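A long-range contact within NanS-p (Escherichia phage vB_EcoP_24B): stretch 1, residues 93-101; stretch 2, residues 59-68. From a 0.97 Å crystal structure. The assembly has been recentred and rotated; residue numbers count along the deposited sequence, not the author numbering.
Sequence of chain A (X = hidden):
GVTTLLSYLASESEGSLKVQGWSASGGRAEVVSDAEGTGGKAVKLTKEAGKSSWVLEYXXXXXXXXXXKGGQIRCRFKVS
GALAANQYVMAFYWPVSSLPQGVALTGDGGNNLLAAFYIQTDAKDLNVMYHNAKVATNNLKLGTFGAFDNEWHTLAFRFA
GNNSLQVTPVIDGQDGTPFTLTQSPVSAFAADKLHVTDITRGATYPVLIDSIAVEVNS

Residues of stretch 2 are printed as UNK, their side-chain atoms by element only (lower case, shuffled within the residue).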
# COMPACT_ATOMS: atom_id res chain seq x y z
N TYR A 93 -0.25 1.95 -5.08
CA TYR A 93 0.13 1.83 -6.47
C TYR A 93 1.53 2.41 -6.65
O TYR A 93 1.80 3.54 -6.22
CB TYR A 93 -0.81 2.61 -7.39
CG TYR A 93 -2.24 2.28 -7.26
CD1 TYR A 93 -2.71 1.04 -7.59
CD2 TYR A 93 -3.14 3.25 -6.81
CE1 TYR A 93 -4.07 0.74 -7.46
CE2 TYR A 93 -4.48 2.97 -6.68
CZ TYR A 93 -4.93 1.72 -7.00
OH TYR A 93 -6.28 1.45 -6.88
N TRP A 94 2.40 1.67 -7.32
CA TRP A 94 3.76 2.14 -7.61
C TRP A 94 4.06 1.83 -9.07
O TRP A 94 4.76 0.84 -9.38
CB TRP A 94 4.78 1.52 -6.67
CG TRP A 94 6.17 2.04 -6.79
CD1 TRP A 94 6.66 3.03 -7.62
CD2 TRP A 94 7.29 1.56 -6.05
NE1 TRP A 94 8.00 3.17 -7.43
CE2 TRP A 94 8.42 2.29 -6.47
CE3 TRP A 94 7.44 0.58 -5.06
CZ2 TRP A 94 9.68 2.06 -5.94
CZ3 TRP A 94 8.69 0.36 -4.54
CH2 TRP A 94 9.80 1.10 -4.97
N PRO A 95 3.55 2.64 -9.99
CA PRO A 95 3.92 2.49 -11.40
C PRO A 95 5.37 2.91 -11.57
O PRO A 95 5.83 3.83 -10.90
CB PRO A 95 2.97 3.45 -12.13
CG PRO A 95 2.35 4.32 -11.09
CD PRO A 95 2.69 3.81 -9.75
N VAL A 96 6.09 2.24 -12.47
CA VAL A 96 7.49 2.56 -12.72
C VAL A 96 7.68 2.86 -14.20
O VAL A 96 7.02 2.28 -15.07
CB VAL A 96 8.46 1.48 -12.20
CG1 VAL A 96 8.36 1.40 -10.68
CG2 VAL A 96 8.19 0.12 -12.82
N SER A 97 8.60 3.79 -14.49
CA SER A 97 8.81 4.26 -15.85
C SER A 97 9.68 3.32 -16.68
O SER A 97 9.71 3.45 -17.90
CB SER A 97 9.44 5.65 -15.84
OG SER A 97 10.67 5.61 -15.14
N SER A 98 10.38 2.39 -16.03
CA SER A 98 11.13 1.36 -16.71
C SER A 98 11.34 0.22 -15.73
O SER A 98 11.20 0.39 -14.51
CB SER A 98 12.48 1.88 -17.22
OG SER A 98 13.37 2.12 -16.14
N LEU A 99 11.64 -0.94 -16.27
CA LEU A 99 12.17 -2.07 -15.52
C LEU A 99 13.62 -2.28 -15.93
O LEU A 99 14.05 -1.82 -16.99
CB LEU A 99 11.36 -3.33 -15.81
CG LEU A 99 9.93 -3.30 -15.26
CD1 LEU A 99 9.13 -4.46 -15.80
CD2 LEU A 99 9.94 -3.33 -13.74
N PRO A 100 14.42 -2.95 -15.10
CA PRO A 100 15.83 -3.17 -15.44
C PRO A 100 15.97 -3.94 -16.75
O PRO A 100 15.07 -4.67 -17.18
CB PRO A 100 16.36 -3.97 -14.25
CG PRO A 100 15.43 -3.65 -13.11
CD PRO A 100 14.08 -3.45 -13.75
N GLN A 101 17.13 -3.79 -17.38
CA GLN A 101 17.39 -4.52 -18.62
C GLN A 101 17.16 -6.01 -18.40
O GLN A 101 17.64 -6.60 -17.43
CB GLN A 101 18.83 -4.29 -19.10
CG GLN A 101 19.31 -5.25 -20.20
CD GLN A 101 18.40 -5.25 -21.43
OE1 GLN A 101 17.70 -4.28 -21.70
NE2 GLN A 101 18.41 -6.36 -22.17
N UNK A 59 7.86 10.49 -4.01
CA UNK A 59 8.76 10.29 -5.15
C UNK A 59 9.70 9.12 -4.86
O UNK A 59 10.72 9.27 -4.18
c UNK A 59 9.54 11.57 -5.41
N UNK A 60 9.33 7.94 -5.37
CA UNK A 60 9.96 6.67 -5.02
C UNK A 60 10.99 6.19 -6.04
O UNK A 60 11.68 5.20 -5.76
c UNK A 60 8.87 5.59 -4.88
N UNK A 61 11.09 6.84 -7.19
CA UNK A 61 11.91 6.33 -8.26
C UNK A 61 11.33 5.07 -8.89
O UNK A 61 10.19 4.69 -8.65
N UNK A 62 12.16 4.42 -9.70
CA UNK A 62 11.73 3.25 -10.44
C UNK A 62 11.98 1.93 -9.72
O UNK A 62 11.63 0.87 -10.25
o UNK A 62 14.43 2.56 -10.95
c UNK A 62 12.33 3.24 -11.86
n UNK A 62 14.45 3.63 -12.93
c UNK A 62 13.83 3.12 -11.87
N UNK A 63 12.55 1.95 -8.52
CA UNK A 63 12.68 0.73 -7.74
C UNK A 63 13.69 -0.28 -8.22
O UNK A 63 13.68 -1.42 -7.77
N UNK A 64 14.62 0.11 -9.10
CA UNK A 64 15.58 -0.86 -9.63
C UNK A 64 16.38 -1.53 -8.52
O UNK A 64 16.62 -2.74 -8.57
c UNK A 64 16.50 -0.19 -10.63
N UNK A 65 16.81 -0.78 -7.51
CA UNK A 65 17.62 -1.37 -6.45
C UNK A 65 16.80 -2.33 -5.60
O UNK A 65 17.33 -3.34 -5.12
c UNK A 65 18.26 -0.29 -5.57
N UNK A 66 15.52 -2.01 -5.36
CA UNK A 66 14.64 -2.95 -4.67
C UNK A 66 14.59 -4.28 -5.41
O UNK A 66 14.70 -5.36 -4.80
c UNK A 66 10.82 -2.56 -3.98
c UNK A 66 12.49 -3.68 -2.51
c UNK A 66 12.18 -3.25 -3.93
c UNK A 66 13.25 -2.33 -4.52
N UNK A 67 14.44 -4.24 -6.73
CA UNK A 67 14.40 -5.47 -7.51
C UNK A 67 15.73 -6.22 -7.45
O UNK A 67 15.74 -7.45 -7.36
c UNK A 67 12.41 -4.24 -10.63
c UNK A 67 14.05 -5.16 -8.96
c UNK A 67 12.60 -4.75 -9.20
c UNK A 67 11.66 -5.92 -8.96
N UNK A 68 16.85 -5.50 -7.50
CA UNK A 68 18.17 -6.13 -7.53
C UNK A 68 18.53 -6.72 -6.18
O UNK A 68 19.02 -7.86 -6.10
o UNK A 68 21.28 -3.18 -8.09
c UNK A 68 20.69 -5.50 -7.84
c UNK A 68 21.63 -4.29 -7.71
n UNK A 68 22.81 -4.52 -7.15
c UNK A 68 19.22 -5.09 -7.96
O HOH W 1 12.69 -0.52 -12.41
O HOH W 2 13.15 4.63 -15.35

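Position 59 has one side-chain carbon and no contact with stretch 1. A single carbon beyond CA is alanine, so this is Ala 59.

Position 60 also carries one carbon, and it points toward stretch 1. That CB lies 3.6 Å from Trp 94 NE1 and 3.7 Å from Trp 94 CE2, packed obliquely on the indole. This is Ala 60.

Position 61 has no side-chain atoms. Its phi of 70° is positive, which by itself favours the residue without a CB. Its backbone O lies at the edge of the Trp 94 ring, near the ring plane, and accepts a hydrogen bond from the indole nitrogen. The residue is Gly 61.

Position 62 has four side-chain atoms: two carbons, the second carrying one oxygen and one nitrogen. Two carbons ending in one oxygen and one nitrogen make a short amide. Its backbone O is 3.3 Å from Val 96 CG1, and its CB is 4.3 Å from Val 96 CB. This is Asn 62. Its OD1 accepts a hydrogen bond from the backbone N of position 64, 3.1 Å away. Its ND2 is 3.7 Å from Ser 98 OG, and a water joins the two.

Position 63 again lacks side-chain atoms, and its phi is 72°. Its CA sits 3.7 Å from Trp 94 CZ2. An ideal CB here would point toward stretch 1 and come within 3.1 Å of Trp 94 CZ2, which is tight. The residue is Gly 63, the N-cap of the helix that follows.

Position 64 has one carbon, set sideways to stretch 1. This CB is 4.4 Å from Pro 100 CG. It is Ala 64.

Position 65 has one carbon, directed away and touching nothing on stretch 1. It is Ala 65.

Position 66 has four carbons, forked at the second. One end of the fork meets the six-membered ring of Trp 94. The residue is Leu 66, with CD2 3.7 Å from Trp 94 CZ3.

Position 67 shows the same four carbons and the same fork. It reaches Leu 99 and Pro 100, and is Leu 67. Its CD1 is 3.6 Å from Pro 100 CD and 4.1 Å from Leu 99 CD2.

Position 68 has three carbons in a row, the third bearing one oxygen and one nitrogen. That longer amide is Gln 68, which does not touch stretch 1.

The contact buries 447 Å² in all. Trp 94 anchors one end: NE1 donates to Gly 61 O at 2.9 Å and 161°, while Ala 60 CB, Gly 63 CA and Leu 66 CD2 pack obliquely against the indole. In the middle, one water donates to both Asn 62 O (2.8 Å) and Ser 98 O (2.7 Å), tying the two backbones together. A second water accepts from Asn 62 ND2 at 2.9 Å and donates to Ser 97 OG at 2.7 Å. Beyond them, Leu 99 and Pro 100 pack against the first turn of the helix, Pro 100 on Ala 64 and Leu 67, Leu 99 on Leu 67.

Stretch 2 (59-68) AAGNGAALLQ
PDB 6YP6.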